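Local structure of RNA-dependent RNA polymerase (6QW0) at residues I18-S26 / H171-L181. The protein probably cleaves capped host RNAs through its manganese-binding cap-snatching endonuclease domain, supplying primers for transcription of the viral genome. Sequence-based numbering, arbitrary orientation.
Sequences IHPLRRYES and HFNGVVSNLDL. With SO4 (sulfate ion), chain E; SO4 (sulfate ion), chain F.
With CG anti to the carbonyl carbon (chi1 -64°), Tyr24 sends its ring past Val175 and Ser177 to the loop 179-181, while a bend at chi3 of Arg22 (46°) folds the guanidinium back over the tyrosine hydroxyl toward Asp180. Both project from one face of an antiparallel strand pair, 22-25 with 174-177, which forms one edge of the central mixed sheet of this PD-(D/E)XK-type endonuclease domain. Tyrosine suits its place because its ring is apolar and its end polar: Leu181 CB lies over one ring face, a CH-pi contact, and OH donates to Leu179 O (2.6 Å) in the carbonyl plane, on a lone pair, and accepts from Leu181 N (3.0 Å). The phenol thus ties down the loop leading to helix 183-203, whose Val186 also touches Tyr24. Arg22 NH1 reaches Asp180 OD1 (3.0 Å) from above the carboxylate plane, a salt bridge between exposed, opposite charges that suit a place near solvent, where water 2 also links them. Tyr24 N donates to Val175 O (2.8 Å), and glycine suits the extended backbone at Gly174 (phi 165°), its CA 3.2 Å from Tyr24 O in a CA-H...O contact. On the opposite face, Leu21 CB packs on Val176 CG1. Asn178 uses both ends of its amide: OD1 accepts from Ile167 N, while ND2 serves Leu165 O and, nearly in the amide plane, His19 O at 2.9 Å.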
ATOM      1  N   ILE A  18      10.957   5.884  11.527  1.00 17.45           N
ATOM      2  CA  ILE A  18       9.812   6.416  10.782  1.00 17.66           C
ATOM      3  C   ILE A  18      10.283   7.662  10.043  1.00 17.60           C
ATOM      4  O   ILE A  18      10.625   8.669  10.675  1.00 18.82           O
ATOM      5  CB  ILE A  18       8.608   6.725  11.685  1.00 16.82           C
ATOM      6  CG1 ILE A  18       8.326   5.558  12.640  1.00 19.85           C
ATOM      7  CG2 ILE A  18       7.363   6.991  10.802  1.00 21.31           C
ATOM      8  CD1 ILE A  18       7.189   5.830  13.609  1.00 23.59           C
ATOM      9  N   HIS A  19      10.314   7.591   8.706  1.00 18.03           N
ATOM     10  CA  HIS A  19      10.649   8.765   7.914  1.00 20.00           C
ATOM     11  C   HIS A  19       9.446   9.708   7.890  1.00 18.13           C
ATOM     12  O   HIS A  19       8.309   9.266   8.052  1.00 19.04           O
ATOM     13  CB  HIS A  19      11.040   8.367   6.485  1.00 21.89           C
ATOM     14  CG  HIS A  19      12.337   7.624   6.406  1.00 19.67           C
ATOM     15  ND1 HIS A  19      13.540   8.247   6.153  1.00 21.12           N
ATOM     16  CD2 HIS A  19      12.619   6.310   6.569  1.00 22.14           C
ATOM     17  CE1 HIS A  19      14.509   7.348   6.163  1.00 21.60           C
ATOM     18  NE2 HIS A  19      13.975   6.164   6.408  1.00 23.22           N
ATOM     19  N   PRO A  20       9.677  11.016   7.746  1.00 19.70           N
ATOM     20  CA  PRO A  20       8.564  11.981   7.843  1.00 17.80           C
ATOM     21  C   PRO A  20       7.603  11.865   6.669  1.00 20.37           C
ATOM     22  O   PRO A  20       8.011  11.630   5.532  1.00 19.90           O
ATOM     23  CB  PRO A  20       9.269  13.348   7.851  1.00 21.18           C
ATOM     24  CG  PRO A  20      10.631  13.080   7.260  1.00 29.73           C
ATOM     25  CD  PRO A  20      10.990  11.665   7.631  1.00 19.95           C
ATOM     26  N   LEU A  21       6.311  12.024   6.963  1.00 22.07           N
ATOM     27  CA  LEU A  21       5.294  12.050   5.919  1.00 23.45           C
ATOM     28  C   LEU A  21       5.434  13.303   5.069  1.00 23.20           C
ATOM     29  O   LEU A  21       5.684  14.398   5.581  1.00 24.10           O
ATOM     30  CB  LEU A  21       3.894  11.996   6.528  1.00 21.39           C
ATOM     31  CG  LEU A  21       3.501  10.707   7.260  1.00 24.10           C
ATOM     32  CD1 LEU A  21       2.252  10.959   8.075  1.00 25.65           C
ATOM     33  CD2 LEU A  21       3.312   9.501   6.307  1.00 23.22           C
ATOM     34  N   ARG A  22       5.278  13.126   3.761  1.00 20.68           N
ATOM     35  CA  ARG A  22       5.325  14.203   2.785  1.00 22.04           C
ATOM     36  C   ARG A  22       4.015  14.244   2.012  1.00 21.83           C
ATOM     37  O   ARG A  22       3.368  13.212   1.783  1.00 21.58           O
ATOM     38  CB  ARG A  22       6.492  14.009   1.807  1.00 23.53           C
ATOM     39  CG  ARG A  22       7.873  14.000   2.497  1.00 31.37           C
ATOM     40  CD  ARG A  22       8.977  13.518   1.561  1.00 34.37           C
ATOM     41  NE  ARG A  22       8.870  14.153   0.252  1.00 35.72           N
ATOM     42  CZ  ARG A  22       9.665  13.895  -0.783  1.00 38.99           C
ATOM     43  NH1 ARG A  22      10.650  13.012  -0.670  1.00 34.58           N
ATOM     44  NH2 ARG A  22       9.467  14.522  -1.936  1.00 35.89           N
ATOM     45  N   ARG A  23       3.650  15.443   1.563  1.00 22.93           N
ATOM     46  CA  ARG A  23       2.482  15.610   0.708  1.00 24.00           C
ATOM     47  C   ARG A  23       2.915  15.694  -0.747  1.00 24.30           C
ATOM     48  O   ARG A  23       3.847  16.433  -1.089  1.00 27.49           O
ATOM     49  CB  ARG A  23       1.682  16.855   1.093  1.00 24.80           C
ATOM     50  CG  ARG A  23       1.245  16.873   2.545  1.00 30.15           C
ATOM     51  CD  ARG A  23       0.002  17.721   2.749  1.00 35.96           C
ATOM     52  NE  ARG A  23      -0.542  17.536   4.091  1.00 35.19           N
ATOM     53  CZ  ARG A  23      -1.702  18.034   4.498  1.00 38.74           C
ATOM     54  NH1 ARG A  23      -2.449  18.755   3.663  1.00 36.20           N
ATOM     55  NH2 ARG A  23      -2.111  17.811   5.736  1.00 32.95           N
ATOM     56  N   TYR A  24       2.237  14.932  -1.597  1.00 22.02           N
ATOM     57  CA  TYR A  24       2.497  14.885  -3.026  1.00 22.79           C
ATOM     58  C   TYR A  24       1.215  15.238  -3.759  1.00 23.46           C
ATOM     59  O   TYR A  24       0.139  14.780  -3.377  1.00 23.92           O
ATOM     60  CB  TYR A  24       2.924  13.493  -3.479  1.00 24.45           C
ATOM     61  CG  TYR A  24       4.221  12.973  -2.911  1.00 24.08           C
ATOM     62  CD1 TYR A  24       5.416  13.214  -3.556  1.00 22.13           C
ATOM     63  CD2 TYR A  24       4.233  12.195  -1.765  1.00 23.56           C
ATOM     64  CE1 TYR A  24       6.606  12.710  -3.079  1.00 23.88           C
ATOM     65  CE2 TYR A  24       5.433  11.692  -1.266  1.00 23.47           C
ATOM     66  CZ  TYR A  24       6.606  11.955  -1.942  1.00 24.29           C
ATOM     67  OH  TYR A  24       7.813  11.463  -1.498  1.00 28.12           O
ATOM     68  N   GLU A  25       1.323  16.052  -4.802  1.00 25.21           N
ATOM     69  CA  GLU A  25       0.166  16.366  -5.628  1.00 25.10           C
ATOM     70  C   GLU A  25       0.249  15.593  -6.933  1.00 24.64           C
ATOM     71  O   GLU A  25       1.327  15.468  -7.521  1.00 26.78           O
ATOM     72  CB  GLU A  25       0.087  17.871  -5.911  1.00 27.16           C
ATOM     73  CG  GLU A  25      -0.325  18.710  -4.702  1.00 33.17           C
ATOM     74  CD  GLU A  25       0.792  18.866  -3.679  1.00 42.84           C
ATOM     75  OE1 GLU A  25       0.528  18.691  -2.469  1.00 47.34           O
ATOM     76  OE2 GLU A  25       1.939  19.164  -4.084  1.00 43.02           O
ATOM     77  N   SER A  26      -0.893  15.078  -7.390  1.00 27.30           N
ATOM     78  CA  SER A  26      -0.922  14.431  -8.693  1.00 24.85           C
ATOM     79  C   SER A  26      -0.789  15.472  -9.805  1.00 27.28           C
ATOM     80  O   SER A  26      -1.029  16.670  -9.615  1.00 31.00           O
ATOM     81  CB  SER A  26      -2.203  13.613  -8.881  1.00 28.36           C
ATOM     82  OG  SER A  26      -3.368  14.365  -8.594  1.00 31.48           O
ATOM     83  N   HIS A 171      -5.514  10.180  -1.906  1.00 24.61           N
ATOM     84  CA  HIS A 171      -6.757  10.922  -2.073  1.00 26.09           C
ATOM     85  C   HIS A 171      -6.905  11.277  -3.552  1.00 24.38           C
ATOM     86  O   HIS A 171      -6.033  10.990  -4.375  1.00 24.07           O
ATOM     87  CB  HIS A 171      -6.798  12.158  -1.158  1.00 25.14           C
ATOM     88  CG  HIS A 171      -5.697  13.141  -1.403  1.00 26.00           C
ATOM     89  ND1 HIS A 171      -5.873  14.282  -2.160  1.00 29.94           N
ATOM     90  CD2 HIS A 171      -4.409  13.166  -0.978  1.00 23.23           C
ATOM     91  CE1 HIS A 171      -4.738  14.958  -2.203  1.00 27.17           C
ATOM     92  NE2 HIS A 171      -3.835  14.303  -1.492  1.00 25.72           N
ATOM     93  N   PHE A 172      -8.030  11.913  -3.902  1.00 26.09           N
ATOM     94  CA  PHE A 172      -8.332  12.134  -5.311  1.00 26.34           C
ATOM     95  C   PHE A 172      -7.263  12.965  -6.011  1.00 23.08           C
ATOM     96  O   PHE A 172      -7.045  12.805  -7.219  1.00 24.94           O
ATOM     97  CB  PHE A 172      -9.701  12.807  -5.446  1.00 26.52           C
ATOM     98  CG  PHE A 172     -10.215  12.847  -6.866  1.00 28.85           C
ATOM     99  CD1 PHE A 172     -10.965  11.795  -7.367  1.00 31.36           C
ATOM    100  CD2 PHE A 172      -9.935  13.926  -7.697  1.00 33.67           C
ATOM    101  CE1 PHE A 172     -11.440  11.817  -8.673  1.00 31.58           C
ATOM    102  CE2 PHE A 172     -10.404  13.957  -9.009  1.00 33.76           C
ATOM    103  CZ  PHE A 172     -11.151  12.894  -9.494  1.00 33.08           C
ATOM    104  N   ASN A 173      -6.566  13.837  -5.276  1.00 24.88           N
ATOM    105  CA  ASN A 173      -5.613  14.755  -5.888  1.00 27.73           C
ATOM    106  C   ASN A 173      -4.177  14.538  -5.419  1.00 24.42           C
ATOM    107  O   ASN A 173      -3.339  15.413  -5.611  1.00 26.41           O
ATOM    108  CB  ASN A 173      -6.033  16.202  -5.623  1.00 31.38           C
ATOM    109  CG  ASN A 173      -7.302  16.578  -6.359  1.00 31.11           C
ATOM    110  OD1 ASN A 173      -7.387  16.431  -7.570  1.00 35.39           O
ATOM    111  ND2 ASN A 173      -8.296  17.049  -5.621  1.00 37.35           N
ATOM    112  N   GLY A 174      -3.855  13.399  -4.818  1.00 23.99           N
ATOM    113  CA  GLY A 174      -2.461  13.225  -4.446  1.00 27.84           C
ATOM    114  C   GLY A 174      -2.279  12.083  -3.464  1.00 25.20           C
ATOM    115  O   GLY A 174      -3.151  11.243  -3.300  1.00 22.97           O
ATOM    116  N   VAL A 175      -1.118  12.101  -2.810  1.00 21.61           N
ATOM    117  CA  VAL A 175      -0.681  11.042  -1.911  1.00 20.32           C
ATOM    118  C   VAL A 175       0.025  11.685  -0.734  1.00 22.09           C
ATOM    119  O   VAL A 175       0.779  12.643  -0.913  1.00 23.93           O
ATOM    120  CB  VAL A 175       0.269  10.070  -2.648  1.00 24.51           C
ATOM    121  CG1 VAL A 175       1.030   9.201  -1.680  1.00 24.62           C
ATOM    122  CG2 VAL A 175      -0.500   9.218  -3.656  1.00 25.37           C
ATOM    123  N   VAL A 176      -0.223  11.170   0.470  1.00 21.11           N
ATOM    124  CA  VAL A 176       0.603  11.465   1.636  1.00 19.95           C
ATOM    125  C   VAL A 176       1.401  10.208   1.943  1.00 21.91           C
ATOM    126  O   VAL A 176       0.819   9.142   2.171  1.00 21.91           O
ATOM    127  CB  VAL A 176      -0.237  11.899   2.841  1.00 21.81           C
ATOM    128  CG1 VAL A 176       0.666  12.153   4.043  1.00 25.83           C
ATOM    129  CG2 VAL A 176      -1.021  13.163   2.485  1.00 22.97           C
ATOM    130  N   SER A 177       2.729  10.327   1.934  1.00 21.34           N
ATOM    131  CA  SER A 177       3.573   9.146   2.113  1.00 18.77           C
ATOM    132  C   SER A 177       4.923   9.578   2.660  1.00 20.15           C
ATOM    133  O   SER A 177       5.391  10.682   2.382  1.00 20.63           O
ATOM    134  CB  SER A 177       3.778   8.396   0.786  1.00 21.51           C
ATOM    135  OG  SER A 177       4.538   7.203   0.987  1.00 21.08           O
ATOM    136  N   ASN A 178       5.572   8.681   3.407  1.00 20.80           N
ATOM    137  CA  ASN A 178       6.959   8.921   3.783  1.00 20.71           C
ATOM    138  C   ASN A 178       7.939   8.147   2.901  1.00 19.44           C
ATOM    139  O   ASN A 178       9.150   8.195   3.146  1.00 21.96           O
ATOM    140  CB  ASN A 178       7.193   8.639   5.286  1.00 18.88           C
ATOM    141  CG  ASN A 178       6.750   7.260   5.737  1.00 20.89           C
ATOM    142  OD1 ASN A 178       6.095   6.521   5.011  1.00 19.33           O
ATOM    143  ND2 ASN A 178       7.100   6.919   6.976  1.00 18.60           N
ATOM    144  N   LEU A 179       7.456   7.488   1.852  1.00 19.37           N
ATOM    145  CA  LEU A 179       8.359   7.081   0.788  1.00 20.61           C
ATOM    146  C   LEU A 179       8.757   8.305  -0.036  1.00 21.79           C
ATOM    147  O   LEU A 179       8.100   9.351  -0.000  1.00 23.42           O
ATOM    148  CB  LEU A 179       7.705   6.024  -0.110  1.00 20.19           C
ATOM    149  CG  LEU A 179       7.447   4.661   0.533  1.00 21.49           C
ATOM    150  CD1 LEU A 179       6.433   3.870  -0.311  1.00 23.29           C
ATOM    151  CD2 LEU A 179       8.751   3.885   0.685  1.00 23.49           C
ATOM    152  N   ASP A 180       9.847   8.167  -0.790  1.00 21.66           N
ATOM    153  CA  ASP A 180      10.339   9.212  -1.691  1.00 25.09           C
ATOM    154  C   ASP A 180       9.871   8.867  -3.106  1.00 24.73           C
ATOM    155  O   ASP A 180      10.526   8.121  -3.827  1.00 27.69           O
ATOM    156  CB  ASP A 180      11.857   9.306  -1.596  1.00 27.40           C
ATOM    157  CG  ASP A 180      12.444  10.378  -2.493  1.00 35.66           C
ATOM    158  OD1 ASP A 180      11.715  11.310  -2.901  1.00 34.26           O
ATOM    159  OD2 ASP A 180      13.649  10.279  -2.796  1.00 39.83           O
ATOM    160  N   LEU A 181       8.724   9.414  -3.503  1.00 24.01           N
ATOM    161  CA  LEU A 181       8.031   8.976  -4.714  1.00 24.64           C
ATOM    162  C   LEU A 181       8.258   9.949  -5.862  1.00 24.13           C
ATOM    163  O   LEU A 181       8.306  11.163  -5.657  1.00 26.84           O
ATOM    164  CB  LEU A 181       6.529   8.854  -4.455  1.00 23.32           C
ATOM    165  CG  LEU A 181       6.092   7.889  -3.351  1.00 21.58           C
ATOM    166  CD1 LEU A 181       4.616   8.047  -3.064  1.00 22.45           C
ATOM    167  CD2 LEU A 181       6.408   6.435  -3.710  1.00 25.93           C
TER
HETATM  168  S   SO4 E 303      -4.378  16.449 -11.500  1.00 42.63           S
HETATM  169  O1  SO4 E 303      -3.867  16.840 -12.805  1.00 46.70           O
HETATM  170  O2  SO4 E 303      -5.815  16.203 -11.581  1.00 48.29           O
HETATM  171  O3  SO4 E 303      -4.109  17.519 -10.538  1.00 51.66           O
HETATM  172  O4  SO4 E 303      -3.696  15.231 -11.091  1.00 34.43           O
HETATM  173  S   SO4 F 304      -7.019  19.177  -1.889  1.00 61.27           S
HETATM  174  O1  SO4 F 304      -7.653  18.006  -2.490  1.00 61.75           O
HETATM  175  O2  SO4 F 304      -5.807  19.506  -2.634  1.00 58.63           O
HETATM  176  O3  SO4 F 304      -6.675  18.888  -0.503  1.00 53.84           O
HETATM  177  O4  SO4 F 304      -7.954  20.300  -1.934  1.00 65.41           O
HETATM  178  O   HOH W   1      10.011  10.725   3.992  1.00 22.49           O
HETATM  179  O   HOH W   2      10.222  12.635  -4.428  1.00 37.19           O
HETATM  180  O   HOH W   3      -1.322  15.359  -0.898  1.00 28.82           O